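Side-chain contacts in citrate synthase (Metallosphaera sedula, PDB 6ABW), which probably catalyses the condensation of oxaloacetate with acetyl-CoA and water to give citrate and free CoA in the tricarboxylic acid cycle: residues D130-L135 with G353-V358; S29-D34 with H61-G66; A220-L225 with L345-R350; V23-T28 with A203-S208; Y85-Q90 with S113-I118. All coordinates share one frame; numbering follows the deposited sequence.

Overall arrangement
Contacts 1 and 3 both use helix 342-365, and their centres lie about 13 Å apart. W354 of contact 1 touches A221, L222 and L225 of contact 3. Contact 2 packs against contact 1, where H357 CD2 lies 3.6 Å from L30 CD1. Contact 4 joins the same cluster through a probable hydrogen bond of 3.1 Å between K26 NZ and H357 ND1. Contact 3 is near the reaction centre: the F346 side chain is about 6 Å from that of D325, a predicted active-site residue, and the L225 side chain about 8 Å from bound acetyl-CoA. Contact 5 lies away from these sites, its centre about 28 Å from that of contact 2.

Contact 1. Residues D130-L135 with G353-V358; sequences DNAVKL and GWTAHV
A132 and T355 bring two helices close together, with their CA atoms 6.0 Å apart. The CB of A132 points toward helix 342-365 and meets the branched carbon of T355. A132 CB is 3.9 Å from T355 CB and 4.0 Å from T355 OG1. The small alanine allows this close approach of the backbones. L135, one turn further along, adds the second part of the contact. Its CG stands anti to the backbone N (chi1 -178°), and both terminal methyls then reach the same threonine methyl. L135 CD2 is 4.0 Å from T355 CG2, and L135 CD1 is 4.2 Å from that carbon. The leucine and threonine side chains run past each other in opposite directions.

The torsion of T355 sorts its two branches. With chi1 at 57°, OG1 sits between the backbone N and the carbonyl carbon, while CG2 lies anti to the carbonyl carbon. CG2 is the branch that meets L135. OG1 is hydrogen-bonded to the carbonyl oxygens of T351 and L352 in the preceding turn of its own helix. Around the pair, A132 also packs on L64 of helix 56-65, and L135 on Y215 and V218 of helix 214-225. The contact is therefore apolar although it includes a hydroxyl. The buried oxygen is satisfied within its own helix. Across these two segments the helices meet through van der Waals contact, with no hydrogen bond between them.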
# COMPACT_ATOMS: atom_id res chain seq x y z
N ASP A 130 -13.30 -11.79 -12.69
CA ASP A 130 -13.36 -13.00 -11.90
C ASP A 130 -12.41 -12.89 -10.68
O ASP A 130 -12.75 -13.38 -9.60
CB ASP A 130 -12.97 -14.26 -12.69
CG ASP A 130 -13.98 -14.65 -13.85
OD1 ASP A 130 -15.19 -14.31 -13.85
OD2 ASP A 130 -13.51 -15.37 -14.77
N ASN A 131 -11.20 -12.38 -10.88
CA ASN A 131 -10.24 -12.18 -9.77
C ASN A 131 -10.80 -11.22 -8.72
O ASN A 131 -10.64 -11.45 -7.56
CB ASN A 131 -8.89 -11.67 -10.30
CG ASN A 131 -8.15 -12.74 -11.18
OD1 ASN A 131 -7.27 -12.41 -11.99
ND2 ASN A 131 -8.50 -13.97 -11.00
N ALA A 132 -11.48 -10.16 -9.14
CA ALA A 132 -12.10 -9.22 -8.20
C ALA A 132 -13.24 -9.84 -7.38
O ALA A 132 -13.40 -9.60 -6.16
CB ALA A 132 -12.59 -8.03 -8.96
N VAL A 133 -14.06 -10.68 -8.05
CA VAL A 133 -15.15 -11.40 -7.35
C VAL A 133 -14.61 -12.28 -6.25
O VAL A 133 -15.12 -12.28 -5.14
CB VAL A 133 -16.00 -12.25 -8.32
CG1 VAL A 133 -16.95 -13.21 -7.56
CG2 VAL A 133 -16.85 -11.32 -9.17
N LYS A 134 -13.53 -12.99 -6.56
CA LYS A 134 -12.93 -13.87 -5.57
C LYS A 134 -12.34 -13.01 -4.40
O LYS A 134 -12.38 -13.40 -3.24
CB LYS A 134 -11.83 -14.72 -6.19
CG LYS A 134 -12.37 -15.91 -7.04
CD LYS A 134 -11.26 -16.82 -7.54
CE LYS A 134 -10.63 -16.28 -8.82
NZ LYS A 134 -9.48 -17.15 -9.16
N LEU A 135 -11.76 -11.88 -4.72
CA LEU A 135 -11.20 -11.01 -3.68
C LEU A 135 -12.30 -10.50 -2.73
O LEU A 135 -12.09 -10.41 -1.53
CB LEU A 135 -10.46 -9.81 -4.37
CG LEU A 135 -9.76 -8.81 -3.39
CD1 LEU A 135 -8.60 -8.12 -4.10
CD2 LEU A 135 -10.71 -7.75 -2.86
N GLY A 353 -15.67 -1.03 -4.79
CA GLY A 353 -15.25 0.19 -5.49
C GLY A 353 -13.77 0.24 -5.81
O GLY A 353 -13.39 0.60 -6.92
N TRP A 354 -12.91 -0.20 -4.88
CA TRP A 354 -11.47 -0.26 -5.17
C TRP A 354 -11.11 -1.15 -6.36
O TRP A 354 -10.44 -0.72 -7.27
CB TRP A 354 -10.68 -0.71 -3.92
CG TRP A 354 -10.69 0.25 -2.77
CD1 TRP A 354 -10.79 1.61 -2.81
CD2 TRP A 354 -10.55 -0.10 -1.38
NE1 TRP A 354 -10.72 2.11 -1.54
CE2 TRP A 354 -10.54 1.09 -0.65
CE3 TRP A 354 -10.38 -1.30 -0.71
CZ2 TRP A 354 -10.50 1.11 0.71
CZ3 TRP A 354 -10.31 -1.27 0.65
CH2 TRP A 354 -10.35 -0.10 1.35
N THR A 355 -11.64 -2.35 -6.38
CA THR A 355 -11.34 -3.29 -7.43
C THR A 355 -11.95 -2.79 -8.76
O THR A 355 -11.29 -2.82 -9.83
CB THR A 355 -11.84 -4.68 -7.15
OG1 THR A 355 -13.27 -4.72 -6.91
CG2 THR A 355 -11.10 -5.38 -6.05
N ALA A 356 -13.17 -2.23 -8.69
CA ALA A 356 -13.78 -1.77 -9.93
C ALA A 356 -13.06 -0.57 -10.52
O ALA A 356 -12.89 -0.47 -11.79
CB ALA A 356 -15.27 -1.45 -9.71
N HIS A 357 -12.58 0.34 -9.68
CA HIS A 357 -11.79 1.49 -10.16
C HIS A 357 -10.45 1.08 -10.76
O HIS A 357 -10.03 1.65 -11.76
CB HIS A 357 -11.54 2.52 -9.08
CG HIS A 357 -12.66 3.48 -8.88
ND1 HIS A 357 -12.81 4.59 -9.67
CD2 HIS A 357 -13.64 3.56 -7.94
CE1 HIS A 357 -13.91 5.25 -9.31
NE2 HIS A 357 -14.42 4.65 -8.26
N VAL A 358 -9.76 0.13 -10.16
CA VAL A 358 -8.48 -0.24 -10.67
C VAL A 358 -8.65 -1.01 -12.00
O VAL A 358 -7.85 -0.77 -12.90
CB VAL A 358 -7.54 -0.99 -9.71
CG1 VAL A 358 -7.20 -0.04 -8.54
CG2 VAL A 358 -8.08 -2.29 -9.20

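Contact 2. Residues S29-D34 with H61-G66; sequences SLTYID and HLMLYG
L30 lies over the end of the M63 side chain and over its carbonyl group. L30 CB is 3.9 Å from M63 CE, and L30 CD2 is 3.3 Å from M63 O, a tight contact of a methyl with a backbone oxygen. The leucine CG is anti to its carbonyl carbon (chi1 -66°), which brings CD2 onto the M63 carbonyl, while CD1 lies on H357 of helix 342-365. M63 answers with a bent chain. Its chi2 of -132° and chi3 of 119° both lie away from the usual staggered values. The bends bring the terminal methyl against the backbone just before strand 31-34, where M63 CE is 3.8 Å from L30 O. The same methyl is 3.8 Å from T31 OG1.

That hydroxyl is not left to the methyl alone, since T31 OG1 is hydrogen-bonded to D194 OD2. D194 OD2 also bonds H357 NE2 of helix 342-365, the helix whose A356, H357 and E360 touch L30. Within helix 56-65, Y65 stands over the imidazole of H61, with Y65 CD1 3.7 Å above the centre of the ring. The helix stops at G66, whose positive phi would press a CB against the carbonyl oxygen before it. G66 O accepts a hydrogen bond from R381 NH1 of the second subunit.

The contact joins the lead-in and first residue of strand 31-34, an outermost strand of the small antiparallel sheet within this chain, to helix 56-65 of the largely helical body of citrate synthase. The side chain of T31 is about 10 Å from that of H270, a predicted active-site residue.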
# COMPACT_ATOMS: atom_id res chain seq x y z
N SER A 29 -17.24 5.30 -15.13
CA SER A 29 -18.64 4.99 -15.39
C SER A 29 -19.32 4.36 -14.20
O SER A 29 -20.44 3.94 -14.28
CB SER A 29 -18.77 4.04 -16.61
OG SER A 29 -18.20 4.68 -17.70
N LEU A 30 -18.67 4.41 -13.05
CA LEU A 30 -19.12 3.71 -11.88
C LEU A 30 -20.13 4.49 -11.07
O LEU A 30 -21.21 3.96 -10.75
CB LEU A 30 -17.92 3.35 -10.97
CG LEU A 30 -16.91 2.32 -11.55
CD1 LEU A 30 -15.67 2.21 -10.63
CD2 LEU A 30 -17.55 0.96 -11.80
N THR A 31 -19.76 5.71 -10.68
CA THR A 31 -20.46 6.41 -9.62
C THR A 31 -20.66 7.85 -10.05
O THR A 31 -19.69 8.51 -10.48
CB THR A 31 -19.64 6.38 -8.30
OG1 THR A 31 -19.37 5.00 -7.98
CG2 THR A 31 -20.39 6.88 -7.22
N TYR A 32 -21.92 8.27 -10.00
CA TYR A 32 -22.31 9.67 -10.27
C TYR A 32 -22.79 10.32 -8.97
O TYR A 32 -23.60 9.76 -8.26
CB TYR A 32 -23.44 9.67 -11.31
CG TYR A 32 -24.05 11.03 -11.54
CD1 TYR A 32 -23.35 12.00 -12.24
CD2 TYR A 32 -25.32 11.33 -11.03
CE1 TYR A 32 -23.88 13.26 -12.41
CE2 TYR A 32 -25.88 12.60 -11.24
CZ TYR A 32 -25.15 13.53 -11.95
OH TYR A 32 -25.61 14.81 -12.16
N ILE A 33 -22.31 11.52 -8.70
CA ILE A 33 -22.71 12.27 -7.51
C ILE A 33 -23.15 13.65 -7.92
O ILE A 33 -22.43 14.29 -8.68
CB ILE A 33 -21.54 12.39 -6.49
CG1 ILE A 33 -21.09 11.02 -6.05
CG2 ILE A 33 -22.01 13.15 -5.26
CD1 ILE A 33 -19.72 11.00 -5.43
N ASP A 34 -24.34 14.05 -7.49
CA ASP A 34 -24.81 15.44 -7.63
C ASP A 34 -24.91 16.03 -6.23
O ASP A 34 -25.82 15.76 -5.50
CB ASP A 34 -26.13 15.49 -8.41
CG ASP A 34 -26.73 16.93 -8.53
OD1 ASP A 34 -26.18 17.92 -8.00
OD2 ASP A 34 -27.81 17.05 -9.16
N HIS A 61 -21.96 -7.28 -9.49
CA HIS A 61 -22.06 -7.48 -10.96
C HIS A 61 -22.18 -6.17 -11.71
O HIS A 61 -21.50 -5.96 -12.70
CB HIS A 61 -23.20 -8.47 -11.26
CG HIS A 61 -23.21 -8.97 -12.66
ND1 HIS A 61 -23.51 -8.17 -13.73
CD2 HIS A 61 -22.77 -10.15 -13.17
CE1 HIS A 61 -23.33 -8.86 -14.85
NE2 HIS A 61 -22.87 -10.06 -14.54
N LEU A 62 -22.98 -5.23 -11.21
CA LEU A 62 -23.09 -3.92 -11.82
C LEU A 62 -21.81 -3.14 -11.88
O LEU A 62 -21.50 -2.54 -12.90
CB LEU A 62 -24.18 -3.12 -11.05
CG LEU A 62 -24.37 -1.67 -11.39
CD1 LEU A 62 -24.92 -1.59 -12.81
CD2 LEU A 62 -25.32 -1.05 -10.33
N MET A 63 -21.07 -3.11 -10.78
CA MET A 63 -19.82 -2.39 -10.74
C MET A 63 -18.72 -3.01 -11.58
O MET A 63 -17.94 -2.32 -12.18
CB MET A 63 -19.35 -2.25 -9.32
CG MET A 63 -20.30 -1.40 -8.50
SD MET A 63 -19.29 -0.19 -7.63
CE MET A 63 -20.00 1.30 -8.35
N LEU A 64 -18.68 -4.31 -11.63
CA LEU A 64 -17.62 -5.02 -12.37
C LEU A 64 -17.96 -5.19 -13.86
O LEU A 64 -17.08 -5.23 -14.66
CB LEU A 64 -17.34 -6.36 -11.74
CG LEU A 64 -16.70 -6.28 -10.38
CD1 LEU A 64 -16.51 -7.68 -9.90
CD2 LEU A 64 -15.39 -5.56 -10.39
N TYR A 65 -19.23 -5.37 -14.19
CA TYR A 65 -19.62 -5.69 -15.57
C TYR A 65 -20.47 -4.62 -16.24
O TYR A 65 -20.67 -4.72 -17.44
CB TYR A 65 -20.36 -6.99 -15.65
CG TYR A 65 -19.55 -8.17 -15.26
CD1 TYR A 65 -19.48 -8.56 -13.96
CD2 TYR A 65 -18.82 -8.91 -16.19
CE1 TYR A 65 -18.71 -9.62 -13.56
CE2 TYR A 65 -18.07 -10.05 -15.76
CZ TYR A 65 -18.00 -10.38 -14.44
OH TYR A 65 -17.31 -11.47 -13.83
N GLY A 66 -20.97 -3.65 -15.48
CA GLY A 66 -21.66 -2.49 -16.08
C GLY A 66 -23.17 -2.59 -16.17
O GLY A 66 -23.79 -1.60 -16.56

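Contact 3. Residues A220-L225 with L345-R350; sequences AALAAL and LFALSR
L222 and L225 make the aliphatic part of this contact by closing on the methyl of A347. L222 CD2 is 3.8 Å from A347 CB, and L225 CD2 is 3.7 Å from A347 CB. The two leucines are one turn apart, so the alanine methyl is held by both. The helix segments run nearly antiparallel, at 149°, with their axes 11.6 Å apart.

The aliphatic-aromatic part belongs to L225 and F346. L225 CD1 meets the ring obliquely, 3.9 Å from F346 CE2. With CG anti to the backbone N (chi1 -176°), L225 extends far enough that CD1 goes to the ring, while CD2 serves both A347 and the ring. Putting an alanine at L225 would probably open a gap beside the F346 ring and leave L222 as the one leucine of this pair on A347.

Within helix 342-365, the F346 ring brings its CZ over the R350 guanidinium, 3.6 Å above the centre of that group. R350 NE is hydrogen-bonded to Y192 O. Y192 also meets F346 edge-to-face.

This is helix-helix packing in the core of the citrate synthase fold, with F346 beside the predicted active-site residue D325.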
# COMPACT_ATOMS: atom_id res chain seq x y z
N ALA A 220 -2.59 -1.48 -0.61
CA ALA A 220 -2.27 -0.07 -0.59
C ALA A 220 -3.47 0.83 -0.13
O ALA A 220 -3.31 1.80 0.62
CB ALA A 220 -1.79 0.38 -1.94
N ALA A 221 -4.64 0.48 -0.61
CA ALA A 221 -5.85 1.14 -0.16
C ALA A 221 -6.05 1.07 1.31
O ALA A 221 -6.33 2.10 1.98
CB ALA A 221 -7.07 0.62 -0.93
N LEU A 222 -5.85 -0.13 1.88
CA LEU A 222 -5.94 -0.28 3.31
C LEU A 222 -4.88 0.41 4.13
O LEU A 222 -5.18 0.93 5.21
CB LEU A 222 -5.95 -1.76 3.66
CG LEU A 222 -7.18 -2.57 3.16
CD1 LEU A 222 -6.79 -4.03 3.23
CD2 LEU A 222 -8.44 -2.33 3.97
N ALA A 223 -3.67 0.46 3.59
CA ALA A 223 -2.59 1.25 4.19
C ALA A 223 -2.99 2.72 4.32
O ALA A 223 -2.78 3.35 5.35
CB ALA A 223 -1.29 1.15 3.36
N ALA A 224 -3.58 3.28 3.28
CA ALA A 224 -4.07 4.65 3.35
C ALA A 224 -5.29 4.84 4.27
O ALA A 224 -5.36 5.81 5.06
CB ALA A 224 -4.42 5.13 1.94
N LEU A 225 -6.20 3.87 4.29
CA LEU A 225 -7.40 3.90 5.12
C LEU A 225 -7.03 3.84 6.61
O LEU A 225 -7.78 4.31 7.46
CB LEU A 225 -8.27 2.70 4.71
CG LEU A 225 -9.61 2.66 5.44
CD1 LEU A 225 -10.48 3.91 5.19
CD2 LEU A 225 -10.41 1.44 5.08
N LEU A 345 -15.57 -2.59 8.35
CA LEU A 345 -16.85 -2.88 7.68
C LEU A 345 -17.05 -1.99 6.48
O LEU A 345 -17.50 -2.44 5.43
CB LEU A 345 -18.04 -2.81 8.64
CG LEU A 345 -17.97 -3.85 9.74
CD1 LEU A 345 -18.84 -3.40 10.93
CD2 LEU A 345 -18.44 -5.18 9.16
N PHE A 346 -16.67 -0.73 6.61
CA PHE A 346 -16.54 0.16 5.48
C PHE A 346 -15.63 -0.48 4.41
O PHE A 346 -15.98 -0.51 3.19
CB PHE A 346 -15.99 1.56 5.92
CG PHE A 346 -15.53 2.43 4.79
CD1 PHE A 346 -16.42 3.30 4.15
CD2 PHE A 346 -14.25 2.36 4.33
CE1 PHE A 346 -16.00 4.10 3.11
CE2 PHE A 346 -13.82 3.12 3.25
CZ PHE A 346 -14.70 3.97 2.62
N ALA A 347 -14.45 -0.92 4.82
CA ALA A 347 -13.46 -1.47 3.89
C ALA A 347 -14.03 -2.70 3.15
O ALA A 347 -13.78 -2.89 1.98
CB ALA A 347 -12.17 -1.81 4.61
N LEU A 348 -14.71 -3.58 3.89
CA LEU A 348 -15.38 -4.75 3.30
C LEU A 348 -16.24 -4.36 2.06
O LEU A 348 -16.11 -4.91 0.97
CB LEU A 348 -16.23 -5.47 4.33
CG LEU A 348 -17.04 -6.68 3.81
CD1 LEU A 348 -16.27 -7.74 3.08
CD2 LEU A 348 -17.86 -7.29 4.96
N SER A 349 -17.08 -3.35 2.25
CA SER A 349 -17.90 -2.80 1.21
C SER A 349 -17.09 -2.13 0.08
O SER A 349 -17.31 -2.39 -1.13
CB SER A 349 -18.79 -1.77 1.90
OG SER A 349 -19.55 -1.09 0.93
N ARG A 350 -16.15 -1.29 0.50
CA ARG A 350 -15.39 -0.49 -0.44
C ARG A 350 -14.39 -1.33 -1.29
O ARG A 350 -13.98 -0.87 -2.34
CB ARG A 350 -14.71 0.68 0.28
CG ARG A 350 -13.91 1.67 -0.55
CD ARG A 350 -14.76 2.34 -1.62
NE ARG A 350 -15.96 2.96 -1.07
CZ ARG A 350 -16.11 4.25 -0.69
NH1 ARG A 350 -15.16 5.15 -0.89
NH2 ARG A 350 -17.23 4.67 -0.15

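Contact 4. Residues V23-T28 with A203-S208; sequences VFIKTT and AALVTS
The strand 24-28 passes the end of helix 199-208 at some distance, with I25 and L205 nearest at 9.2 Å between CA atoms. Long side chains bridge that space. I25 has a psi of -20°, far from extended values, and both it and the next residue, K26, point toward the helix. The main meeting is between the lysine's carbon chain and the fork of L205. K26 CD is 3.7 Å from L205 CD1, and K26 CE is 4.1 Å from L205 CD2. The two side chains cross at about a right angle. I25 CD1 adds a looser touch, 4.2 Å from L205 CD1.

K26 is folded: chi3 of -69° and chi4 of -80° curl the chain so that its carbons rest on leucine while the charge turns elsewhere. Besides its bond to H357, NZ forms a salt bridge with E360 OE2, also on helix 342-365. The salt bridge probably offsets the charge of this buried ammonium. At the helix end, S208 OG gives a hydrogen bond of 2.8 Å to L205 O. A203 O is gripped twice by T207, its N and OG1 coming in above and below the carbonyl plane.

L205 also packs on Y361 of helix 342-365, and A203 and T207 on A220 of helix 214-225. Across the subunit interface, strand 24-28 pairs in parallel with a strand of the second subunit.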
# COMPACT_ATOMS: atom_id res chain seq x y z
N VAL A 23 -8.03 18.06 -9.45
CA VAL A 23 -7.34 17.39 -10.56
C VAL A 23 -8.02 16.03 -10.89
O VAL A 23 -8.02 15.10 -10.08
CB VAL A 23 -5.79 17.31 -10.35
CG1 VAL A 23 -5.38 16.37 -9.23
CG2 VAL A 23 -5.09 16.91 -11.65
N PHE A 24 -8.64 15.96 -12.07
CA PHE A 24 -9.25 14.72 -12.56
C PHE A 24 -8.18 13.68 -12.85
O PHE A 24 -7.40 13.84 -13.79
CB PHE A 24 -10.09 14.97 -13.81
CG PHE A 24 -11.36 15.71 -13.55
CD1 PHE A 24 -12.47 15.06 -13.01
CD2 PHE A 24 -11.45 17.07 -13.81
CE1 PHE A 24 -13.65 15.73 -12.75
CE2 PHE A 24 -12.64 17.76 -13.54
CZ PHE A 24 -13.74 17.08 -13.02
N ILE A 25 -8.13 12.63 -12.03
CA ILE A 25 -7.16 11.53 -12.17
C ILE A 25 -7.61 10.44 -13.15
O ILE A 25 -6.76 9.68 -13.64
CB ILE A 25 -6.78 10.88 -10.79
CG1 ILE A 25 -5.50 10.04 -10.89
CG2 ILE A 25 -7.91 10.03 -10.23
CD1 ILE A 25 -5.12 9.32 -9.60
N LYS A 26 -8.92 10.36 -13.45
CA LYS A 26 -9.42 9.33 -14.33
C LYS A 26 -10.85 9.69 -14.74
O LYS A 26 -11.49 10.57 -14.14
CB LYS A 26 -9.36 7.92 -13.65
CG LYS A 26 -10.40 7.71 -12.54
CD LYS A 26 -10.19 6.41 -11.76
CE LYS A 26 -10.47 5.11 -12.52
NZ LYS A 26 -11.87 4.73 -12.61
N THR A 27 -11.35 8.99 -15.76
CA THR A 27 -12.77 8.96 -16.03
C THR A 27 -13.36 7.75 -15.34
O THR A 27 -12.65 6.80 -15.04
CB THR A 27 -13.06 8.84 -17.53
OG1 THR A 27 -12.59 7.58 -18.00
CG2 THR A 27 -12.38 9.94 -18.29
N THR A 28 -14.66 7.78 -15.06
CA THR A 28 -15.33 6.63 -14.54
C THR A 28 -16.74 6.53 -15.06
O THR A 28 -17.35 7.54 -15.36
CB THR A 28 -15.31 6.60 -12.95
OG1 THR A 28 -15.76 5.34 -12.52
CG2 THR A 28 -16.24 7.66 -12.32
N ALA A 203 -4.42 5.43 -3.69
CA ALA A 203 -3.32 4.48 -3.48
C ALA A 203 -3.48 3.23 -4.30
O ALA A 203 -2.50 2.72 -4.85
CB ALA A 203 -3.18 4.13 -2.02
N ALA A 204 -4.69 2.72 -4.39
CA ALA A 204 -4.99 1.55 -5.25
C ALA A 204 -4.64 1.85 -6.70
O ALA A 204 -4.02 1.03 -7.30
CB ALA A 204 -6.40 1.09 -5.11
N LEU A 205 -5.02 3.02 -7.21
CA LEU A 205 -4.76 3.40 -8.55
C LEU A 205 -3.26 3.53 -8.85
O LEU A 205 -2.78 3.00 -9.84
CB LEU A 205 -5.51 4.68 -8.89
CG LEU A 205 -7.04 4.56 -8.91
CD1 LEU A 205 -7.65 5.98 -9.04
CD2 LEU A 205 -7.53 3.72 -10.09
N VAL A 206 -2.51 4.15 -7.95
CA VAL A 206 -1.07 4.25 -8.09
C VAL A 206 -0.41 2.87 -8.15
O VAL A 206 0.47 2.60 -8.96
CB VAL A 206 -0.45 5.01 -6.90
CG1 VAL A 206 1.08 5.00 -6.99
CG2 VAL A 206 -0.90 6.43 -6.98
N THR A 207 -0.85 1.98 -7.30
CA THR A 207 -0.33 0.65 -7.25
C THR A 207 -0.68 -0.08 -8.55
O THR A 207 0.17 -0.82 -9.11
CB THR A 207 -0.87 -0.07 -5.99
OG1 THR A 207 -0.38 0.65 -4.82
CG2 THR A 207 -0.34 -1.44 -5.87
N SER A 208 -1.89 0.11 -9.08
CA SER A 208 -2.32 -0.57 -10.28
C SER A 208 -1.49 -0.11 -11.50
O SER A 208 -1.32 -0.86 -12.47
CB SER A 208 -3.82 -0.38 -10.54
OG SER A 208 -4.09 0.91 -11.06

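Contact 5. Residues Y85-Q90 with S113-I118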
# COMPACT_ATOMS: atom_id res chain seq x y z
N TYR A 85 -14.49 -18.30 -0.70
CA TYR A 85 -14.40 -17.96 0.75
C TYR A 85 -13.22 -18.58 1.45
O TYR A 85 -12.62 -17.94 2.29
CB TYR A 85 -15.65 -18.37 1.53
CG TYR A 85 -16.85 -17.52 1.18
CD1 TYR A 85 -16.80 -16.12 1.33
CD2 TYR A 85 -18.07 -18.10 0.86
CE1 TYR A 85 -17.89 -15.32 1.02
CE2 TYR A 85 -19.22 -17.34 0.65
CZ TYR A 85 -19.11 -15.95 0.67
OH TYR A 85 -20.23 -15.23 0.45
N GLU A 86 -12.93 -19.85 1.15
CA GLU A 86 -11.86 -20.59 1.79
C GLU A 86 -10.51 -19.99 1.39
O GLU A 86 -10.22 -19.75 0.20
CB GLU A 86 -11.90 -22.15 1.49
CG GLU A 86 -12.08 -22.58 0.01
CD GLU A 86 -12.81 -23.96 -0.26
OE1 GLU A 86 -12.31 -25.00 0.26
OE2 GLU A 86 -13.86 -24.04 -1.03
N VAL A 87 -9.71 -19.67 2.41
CA VAL A 87 -8.31 -19.26 2.22
C VAL A 87 -7.37 -20.20 2.97
O VAL A 87 -7.81 -20.88 3.85
CB VAL A 87 -8.09 -17.81 2.69
CG1 VAL A 87 -9.00 -16.90 1.83
CG2 VAL A 87 -8.38 -17.61 4.18
N PRO A 88 -6.07 -20.16 2.68
CA PRO A 88 -5.22 -21.10 3.41
C PRO A 88 -5.14 -20.76 4.85
O PRO A 88 -5.24 -19.57 5.25
CB PRO A 88 -3.88 -20.97 2.73
CG PRO A 88 -4.17 -20.38 1.42
CD PRO A 88 -5.34 -19.48 1.61
N GLN A 89 -4.94 -21.80 5.64
CA GLN A 89 -4.83 -21.67 7.07
C GLN A 89 -3.77 -20.66 7.53
O GLN A 89 -3.95 -20.01 8.58
CB GLN A 89 -4.63 -23.04 7.76
CG GLN A 89 -5.96 -23.46 8.41
CD GLN A 89 -6.27 -22.67 9.67
OE1 GLN A 89 -5.36 -22.27 10.42
NE2 GLN A 89 -7.57 -22.47 9.93
N GLN A 90 -2.72 -20.50 6.73
CA GLN A 90 -1.65 -19.58 7.05
C GLN A 90 -2.16 -18.14 7.11
O GLN A 90 -1.67 -17.36 7.92
CB GLN A 90 -0.52 -19.71 6.04
CG GLN A 90 0.25 -21.01 6.12
CD GLN A 90 -0.43 -22.22 5.51
OE1 GLN A 90 -1.39 -22.12 4.71
NE2 GLN A 90 0.05 -23.38 5.89
N SER A 113 -2.03 -8.70 2.39
CA SER A 113 -0.66 -8.85 1.83
C SER A 113 -0.37 -10.33 1.66
O SER A 113 0.18 -10.73 0.62
CB SER A 113 0.52 -8.21 2.64
OG SER A 113 0.22 -6.86 2.97
N ALA A 114 -0.79 -11.14 2.62
CA ALA A 114 -0.63 -12.58 2.49
C ALA A 114 -1.43 -13.18 1.37
O ALA A 114 -0.94 -14.01 0.63
CB ALA A 114 -0.96 -13.28 3.82
N LEU A 115 -2.67 -12.75 1.20
CA LEU A 115 -3.49 -13.13 0.04
C LEU A 115 -2.85 -12.71 -1.26
O LEU A 115 -2.88 -13.45 -2.23
CB LEU A 115 -4.89 -12.56 0.18
CG LEU A 115 -5.81 -13.06 1.30
CD1 LEU A 115 -7.04 -12.18 1.33
CD2 LEU A 115 -6.13 -14.50 1.06
N SER A 116 -2.23 -11.53 -1.32
CA SER A 116 -1.51 -11.15 -2.48
C SER A 116 -0.36 -12.11 -2.85
O SER A 116 -0.20 -12.45 -4.04
CB SER A 116 -1.10 -9.69 -2.41
OG SER A 116 -0.39 -9.26 -3.54
N SER A 117 0.41 -12.55 -1.88
CA SER A 117 1.51 -13.45 -2.07
C SER A 117 1.05 -14.82 -2.53
O SER A 117 1.74 -15.48 -3.30
CB SER A 117 2.26 -13.58 -0.74
OG SER A 117 2.94 -12.36 -0.44
N ILE A 118 -0.12 -15.26 -2.07
CA ILE A 118 -0.65 -16.59 -2.40
C ILE A 118 -1.43 -16.59 -3.74
O ILE A 118 -1.25 -17.51 -4.53
CB ILE A 118 -1.51 -17.07 -1.21
CG1 ILE A 118 -0.60 -17.28 -0.01
CG2 ILE A 118 -2.33 -18.29 -1.57
CD1 ILE A 118 -1.31 -17.40 1.30
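The short linker between helices 71-84 and 89-97 lies against helix 104-119, with V87 and P88 meeting L115 and I118. P88 takes the N-cap position of helix 89-97. Its CA is 8.7 Å from that of I118, and the CA atoms of V87 and L115 are 8.1 Å apart.

V87 meets L115 through one methyl, the side chains lying crosswise. V87 CG1 is 3.8 Å from L115 CD2, and V87 CB is 4.2 Å from L115 CD2. The chi1 of L115, -66°, sets CG beside the backbone N, and from there CD2 reaches the linker. P88 touches I118 with the outer corner of its ring. P88 CG is 4.1 Å from I118 CG2 and also 4.1 Å from I118 CD1, so the corner rests against both methyls. L115 and I118 are three residues apart and present one apolar strip of the helix. V91 of helix 89-97 touches both of them, and V142 of helix 128-151 touches L115.

Serines occupy another side of helix 104-119. S113 OG is hydrogen-bonded to S113 OG of the second subunit, and S116 OG to K226 NZ of that subunit. I118 also packs on P99 of the second subunit. L115 thus faces its own chain, whereas I118 and the serines also reach the second subunit. This is consistent with the dimer interface of citrate synthases, which is built largely from packed helices.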